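Local coordinates for acylneuraminate lyase (Mycoplasma synoviae, PDB 4N4P), which belongs to the dihydrodipicolinate synthetase family of TIM-barrel proteins and forms an assembly of four chains, at residues Met136-Leu141 / Ile164-Gly169; Ile106-Pro111 / His123-Ile128. All coordinates share one frame; numbering follows the deposited sequence.

Interaction 1 of 2, residues Met136-Leu141 / Ile164-Gly169; sequences MLIYYL and IGSKYG
Lys167 and Tyr139 sit on neighbouring parallel strands of the TIM barrel, 163-168 and 136-139, and their side chains run side by side in the same direction. The lysine is extended as far as CE, then turns at its last torsion (chi4 -82°), bringing NZ to Tyr139 OH, to which it donates a 2.9 Å hydrogen bond. That phenol also bonds to Tyr46 OH, so two polar groups hold its tip.

Backbone hydrogen bonds knit the strands: Ile164 N to Met136 O, Ile138 N to Gly165 O, and Tyr140 N to Lys167 O. Ile138 O accepts two more. Lys167 N meets it nearly head-on at 2.7 Å, while Ser166 OG, donating from above the carbonyl plane, lies 3.1 Å from Ile138 O.

Where the strands run out, Tyr140 and Tyr168 also point the same way. Tyr168 CE2 hangs 3.3 Å above the centre of the Tyr140 ring, with the ring planes inclined at 33°. Tyr168 OH is tied to Asp172 O. Apolar contact is lighter at the other end, where Leu137 CD2 lies 4.1 Å from Ile164 CG1.

Chemically, the lysine amine and Tyr46 together fix the phenol oxygen of Tyr139 on the face that also carries Leu137, while on the face toward helix 151-158 the Ser166 hydroxyl adds a second grip on a carbonyl already bound by the sheet.

Interaction 2 of 2, residues Ile106-Pro111 / His123-Ile128; sequences ISAITP and HYYEEI
Tyr124 and Tyr125 reach from helix 118-131 across to strand 105-108 and the segment that follows it, in a beta-alpha-beta unit of the TIM barrel in which the chain then returns as strand 136-139. Each phenol binds a different carbonyl: Tyr125 OH donates to Ala108 O at 2.6 Å, and Tyr124 OH donates to Ile109 O at 2.8 Å, the latter within the carbonyl plane. Two successive helix residues thus hold the two successive carbonyls of Ala108 and Ile109.

The Tyr124 ring is packed on both faces. Pro111 CG makes a CH-pi contact, 3.5 Å from the ring centroid, and Ile128 CD1 comes over the opposite face toward the rim. Tyr124 CG is anti to the backbone N (chi1 162°), a setting that starts the ring toward the loop. Ala108 CB fits in among the helix side chains, 3.8 Å from Tyr125 CE1 and equally close to Ile128 CD1.

Further out, the two tyrosines pack together, Tyr124 CD1 lying 3.8 Å above the centre of the Tyr125 ring. The loop has an anchor of its own in the bond from Ile109 N to Gln82 OE1, and on the helix Glu127 forms a salt bridge with Lys273 of a neighbouring subunit. A water donates to Tyr125 OH at 2.8 Å and also hydrogen-bonds to Thr110 OG1.

Overall arrangement
Interaction 2 precedes interaction 1 along the chain, and the two meet in the sheet, where strands 105-108 and 136-139 are neighbours; their centres are about 10 Å apart. A probable hydrogen bond of 2.8 Å runs from Leu137 N to Ile106 O. Farther along the strands, Tyr125 OH lies 3.3 Å from Tyr139 N, a weak bond that brings the helix of interaction 2 to the strand of interaction 1. Tyr46 OH is a shared partner, bonding both Tyr139 OH and Ser107 OG. In TIM barrels the active site lies at the C-terminal ends of the strands; Tyr139 and Lys167 are near the ends of theirs, consistent with a place beside it.

Interaction 1 of 2, residues Met136-Leu141 / Ile164-Gly169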
loop_
_atom_site.group_PDB
_atom_site.type_symbol
_atom_site.label_atom_id
_atom_site.label_comp_id
_atom_site.label_asym_id
_atom_site.label_seq_id
_atom_site.Cartn_x
_atom_site.Cartn_y
_atom_site.Cartn_z
ATOM N N MET A 136 -17.698 -26.423 6.372
ATOM C CA MET A 136 -16.787 -25.607 5.574
ATOM C C MET A 136 -16.153 -24.491 6.409
ATOM O O MET A 136 -16.837 -23.796 7.201
ATOM C CB MET A 136 -17.550 -25.013 4.368
ATOM C CG MET A 136 -16.927 -23.801 3.722
ATOM S SD MET A 136 -15.411 -24.266 2.819
ATOM C CE MET A 136 -16.125 -25.020 1.363
ATOM N N LEU A 137 -14.837 -24.320 6.232
ATOM C CA LEU A 137 -14.124 -23.155 6.735
ATOM C C LEU A 137 -13.790 -22.261 5.557
ATOM O O LEU A 137 -13.047 -22.682 4.668
ATOM C CB LEU A 137 -12.812 -23.591 7.434
ATOM C CG LEU A 137 -13.093 -24.362 8.725
ATOM C CD1 LEU A 137 -11.808 -25.156 9.161
ATOM C CD2 LEU A 137 -13.612 -23.402 9.791
ATOM N N ILE A 138 -14.346 -21.049 5.524
ATOM C CA ILE A 138 -14.019 -20.127 4.458
ATOM C C ILE A 138 -12.685 -19.438 4.767
ATOM O O ILE A 138 -12.204 -19.466 5.904
ATOM C CB ILE A 138 -15.150 -19.113 4.203
ATOM C CG1 ILE A 138 -15.408 -18.247 5.436
ATOM C CG2 ILE A 138 -16.443 -19.842 3.796
ATOM C CD1 ILE A 138 -16.407 -17.141 5.193
ATOM N N TYR A 139 -12.043 -18.886 3.755
ATOM C CA TYR A 139 -10.811 -18.165 3.987
ATOM C C TYR A 139 -11.165 -16.729 4.282
ATOM O O TYR A 139 -12.039 -16.174 3.640
ATOM C CB TYR A 139 -9.906 -18.240 2.768
ATOM C CG TYR A 139 -8.881 -19.336 2.887
ATOM C CD1 TYR A 139 -7.519 -19.034 2.923
ATOM C CD2 TYR A 139 -9.267 -20.670 2.989
ATOM C CE1 TYR A 139 -6.556 -20.042 3.033
ATOM C CE2 TYR A 139 -8.344 -21.662 3.095
ATOM C CZ TYR A 139 -6.973 -21.348 3.112
ATOM O OH TYR A 139 -6.041 -22.348 3.256
ATOM N N TYR A 140 -10.498 -16.146 5.273
ATOM C CA TYR A 140 -10.720 -14.754 5.548
ATOM C C TYR A 140 -10.312 -13.884 4.361
ATOM O O TYR A 140 -9.286 -14.119 3.708
ATOM C CB TYR A 140 -10.030 -14.307 6.821
ATOM C CG TYR A 140 -10.170 -12.819 7.043
ATOM C CD1 TYR A 140 -11.415 -12.238 7.311
ATOM C CD2 TYR A 140 -9.060 -11.992 6.950
ATOM C CE1 TYR A 140 -11.531 -10.830 7.504
ATOM C CE2 TYR A 140 -9.166 -10.632 7.135
ATOM C CZ TYR A 140 -10.386 -10.053 7.410
ATOM O OH TYR A 140 -10.388 -8.687 7.605
ATOM N N LEU A 141 -11.160 -12.886 4.117
ATOM C CA LEU A 141 -11.117 -12.000 2.967
ATOM C C LEU A 141 -11.032 -10.577 3.532
ATOM O O LEU A 141 -12.030 -10.086 4.092
ATOM C CB LEU A 141 -12.412 -12.173 2.147
ATOM C CG LEU A 141 -12.590 -11.359 0.860
ATOM C CD1 LEU A 141 -11.608 -11.801 -0.223
ATOM C CD2 LEU A 141 -14.023 -11.439 0.362
ATOM N N ILE A 164 -19.026 -23.335 8.967
ATOM C CA ILE A 164 -18.979 -23.306 10.447
ATOM C C ILE A 164 -18.046 -22.211 10.972
ATOM O O ILE A 164 -18.012 -21.929 12.185
ATOM C CB ILE A 164 -18.602 -24.683 11.062
ATOM C CG1 ILE A 164 -17.216 -25.144 10.543
ATOM C CG2 ILE A 164 -19.700 -25.718 10.779
ATOM C CD1 ILE A 164 -16.602 -26.279 11.404
ATOM N N GLY A 165 -17.322 -21.559 10.061
ATOM C CA GLY A 165 -16.331 -20.554 10.488
ATOM C C GLY A 165 -15.329 -20.269 9.380
ATOM O O GLY A 165 -15.634 -20.425 8.211
ATOM N N SER A 166 -14.123 -19.876 9.757
ATOM C CA SER A 166 -13.179 -19.400 8.775
ATOM C C SER A 166 -11.784 -19.774 9.213
ATOM O O SER A 166 -11.524 -19.861 10.423
ATOM C CB SER A 166 -13.317 -17.865 8.690
ATOM O OG SER A 166 -12.214 -17.253 8.013
ATOM N N LYS A 167 -10.900 -19.980 8.229
ATOM C CA LYS A 167 -9.474 -20.054 8.458
ATOM C C LYS A 167 -8.961 -18.617 8.334
ATOM O O LYS A 167 -9.065 -18.009 7.257
ATOM C CB LYS A 167 -8.825 -20.976 7.428
ATOM C CG LYS A 167 -7.321 -21.061 7.556
ATOM C CD LYS A 167 -6.832 -22.230 6.730
ATOM C CE LYS A 167 -5.335 -22.298 6.713
ATOM N NZ LYS A 167 -4.813 -21.370 5.694
ATOM N N TYR A 168 -8.466 -18.071 9.450
ATOM C CA TYR A 168 -8.051 -16.689 9.538
ATOM C C TYR A 168 -6.518 -16.576 9.408
ATOM O O TYR A 168 -5.792 -16.878 10.339
ATOM C CB TYR A 168 -8.538 -16.050 10.872
ATOM C CG TYR A 168 -8.316 -14.561 10.827
ATOM C CD1 TYR A 168 -7.086 -14.005 11.193
ATOM C CD2 TYR A 168 -9.310 -13.711 10.338
ATOM C CE1 TYR A 168 -6.860 -12.623 11.090
ATOM C CE2 TYR A 168 -9.096 -12.348 10.235
ATOM C CZ TYR A 168 -7.879 -11.812 10.600
ATOM O OH TYR A 168 -7.681 -10.448 10.480
ATOM N N GLY A 169 -6.045 -16.154 8.240
ATOM C CA GLY A 169 -4.601 -16.089 7.998
ATOM C C GLY A 169 -4.008 -14.690 7.890
ATOM O O GLY A 169 -2.801 -14.543 7.618
#

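Interaction 2 of 2, residues Ile106-Pro111 / His123-Ile128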
loop_
_atom_site.group_PDB
_atom_site.type_symbol
_atom_site.label_atom_id
_atom_site.label_comp_id
_atom_site.label_asym_id
_atom_site.label_seq_id
_atom_site.Cartn_x
_atom_site.Cartn_y
_atom_site.Cartn_z
ATOM N N ILE A 106 -13.899 -29.191 5.406
ATOM C CA ILE A 106 -13.211 -28.749 4.207
ATOM C C ILE A 106 -13.008 -27.258 4.335
ATOM O O ILE A 106 -13.627 -26.604 5.192
ATOM C CB ILE A 106 -14.006 -29.059 2.895
ATOM C CG1 ILE A 106 -15.439 -28.502 2.991
ATOM C CG2 ILE A 106 -13.988 -30.562 2.586
ATOM C CD1 ILE A 106 -16.274 -28.646 1.726
ATOM N N SER A 107 -12.116 -26.717 3.504
ATOM C CA SER A 107 -11.962 -25.282 3.423
ATOM C C SER A 107 -11.808 -24.972 1.948
ATOM O O SER A 107 -11.524 -25.870 1.150
ATOM C CB SER A 107 -10.729 -24.805 4.218
ATOM O OG SER A 107 -9.551 -25.236 3.552
ATOM N N ALA A 108 -11.973 -23.704 1.579
ATOM C CA ALA A 108 -11.752 -23.305 0.187
ATOM C C ALA A 108 -11.179 -21.911 0.177
ATOM O O ALA A 108 -11.766 -20.980 0.743
ATOM C CB ALA A 108 -13.044 -23.344 -0.607
ATOM N N ILE A 109 -10.023 -21.762 -0.455
ATOM C CA ILE A 109 -9.454 -20.440 -0.642
ATOM C C ILE A 109 -10.410 -19.487 -1.382
ATOM O O ILE A 109 -11.241 -19.915 -2.183
ATOM C CB ILE A 109 -8.116 -20.520 -1.390
ATOM C CG1 ILE A 109 -8.312 -21.265 -2.722
ATOM C CG2 ILE A 109 -7.098 -21.292 -0.547
ATOM C CD1 ILE A 109 -7.445 -20.696 -3.773
ATOM N N THR A 110 -10.255 -18.196 -1.130
ATOM C CA THR A 110 -10.872 -17.149 -1.930
ATOM C C THR A 110 -10.508 -17.337 -3.411
ATOM O O THR A 110 -9.343 -17.576 -3.717
ATOM C CB THR A 110 -10.295 -15.766 -1.495
ATOM O OG1 THR A 110 -10.329 -15.654 -0.063
ATOM C CG2 THR A 110 -11.072 -14.617 -2.113
ATOM N N PRO A 111 -11.488 -17.179 -4.332
ATOM C CA PRO A 111 -11.139 -17.168 -5.756
ATOM C C PRO A 111 -9.979 -16.193 -6.004
ATOM O O PRO A 111 -9.998 -15.059 -5.533
ATOM C CB PRO A 111 -12.425 -16.690 -6.421
ATOM C CG PRO A 111 -13.524 -17.195 -5.508
ATOM C CD PRO A 111 -12.935 -16.955 -4.120
ATOM N N HIS A 123 -21.231 -16.353 -4.167
ATOM C CA HIS A 123 -21.839 -17.361 -5.037
ATOM C C HIS A 123 -20.960 -18.599 -5.162
ATOM O O HIS A 123 -21.461 -19.727 -5.218
ATOM C CB HIS A 123 -22.137 -16.773 -6.435
ATOM C CG HIS A 123 -22.933 -17.696 -7.308
ATOM N ND1 HIS A 123 -24.312 -17.709 -7.312
ATOM C CD2 HIS A 123 -22.547 -18.668 -8.169
ATOM C CE1 HIS A 123 -24.742 -18.631 -8.159
ATOM N NE2 HIS A 123 -23.690 -19.230 -8.691
ATOM N N TYR A 124 -19.637 -18.383 -5.181
ATOM C CA TYR A 124 -18.666 -19.471 -5.194
ATOM C C TYR A 124 -18.828 -20.337 -3.953
ATOM O O TYR A 124 -18.950 -21.537 -4.060
ATOM C CB TYR A 124 -17.288 -18.841 -5.272
ATOM C CG TYR A 124 -16.067 -19.639 -4.891
ATOM C CD1 TYR A 124 -15.493 -19.518 -3.610
ATOM C CD2 TYR A 124 -15.418 -20.440 -5.836
ATOM C CE1 TYR A 124 -14.320 -20.218 -3.271
ATOM C CE2 TYR A 124 -14.249 -21.131 -5.520
ATOM C CZ TYR A 124 -13.693 -21.012 -4.252
ATOM O OH TYR A 124 -12.520 -21.697 -3.986
ATOM N N TYR A 125 -18.903 -19.726 -2.770
ATOM C CA TYR A 125 -19.074 -20.547 -1.568
ATOM C C TYR A 125 -20.449 -21.236 -1.521
ATOM O O TYR A 125 -20.561 -22.411 -1.123
ATOM C CB TYR A 125 -18.820 -19.710 -0.335
ATOM C CG TYR A 125 -17.346 -19.500 -0.081
ATOM C CD1 TYR A 125 -16.515 -20.576 0.286
ATOM C CD2 TYR A 125 -16.793 -18.231 -0.165
ATOM C CE1 TYR A 125 -15.145 -20.373 0.541
ATOM C CE2 TYR A 125 -15.444 -18.016 0.085
ATOM C CZ TYR A 125 -14.630 -19.085 0.438
ATOM O OH TYR A 125 -13.302 -18.836 0.696
ATOM N N GLU A 126 -21.476 -20.526 -1.983
ATOM C CA GLU A 126 -22.814 -21.117 -2.135
ATOM C C GLU A 126 -22.786 -22.387 -2.993
ATOM O O GLU A 126 -23.319 -23.419 -2.613
ATOM C CB GLU A 126 -23.773 -20.116 -2.771
ATOM C CG GLU A 126 -24.284 -19.052 -1.862
ATOM C CD GLU A 126 -25.419 -18.301 -2.506
ATOM O OE1 GLU A 126 -25.157 -17.341 -3.253
ATOM O OE2 GLU A 126 -26.581 -18.674 -2.243
ATOM N N GLU A 127 -22.178 -22.308 -4.169
ATOM C CA GLU A 127 -22.097 -23.477 -5.039
ATOM C C GLU A 127 -21.369 -24.654 -4.357
ATOM O O GLU A 127 -21.808 -25.788 -4.457
ATOM C CB GLU A 127 -21.410 -23.119 -6.348
ATOM C CG GLU A 127 -22.222 -22.237 -7.260
ATOM C CD GLU A 127 -21.806 -22.404 -8.709
ATOM O OE1 GLU A 127 -21.497 -21.380 -9.353
ATOM O OE2 GLU A 127 -21.768 -23.557 -9.194
ATOM N N ILE A 128 -20.256 -24.390 -3.667
ATOM C CA ILE A 128 -19.535 -25.485 -3.003
ATOM C C ILE A 128 -20.419 -26.127 -1.916
ATOM O O ILE A 128 -20.436 -27.337 -1.758
ATOM C CB ILE A 128 -18.175 -25.043 -2.391
ATOM C CG1 ILE A 128 -17.295 -24.379 -3.456
ATOM C CG2 ILE A 128 -17.439 -26.271 -1.756
ATOM C CD1 ILE A 128 -16.090 -23.583 -2.873
HETATM O O HOH W 1 -10.285 -20.442 -5.477
HETATM O O HOH W 2 -12.695 -16.127 0.923
#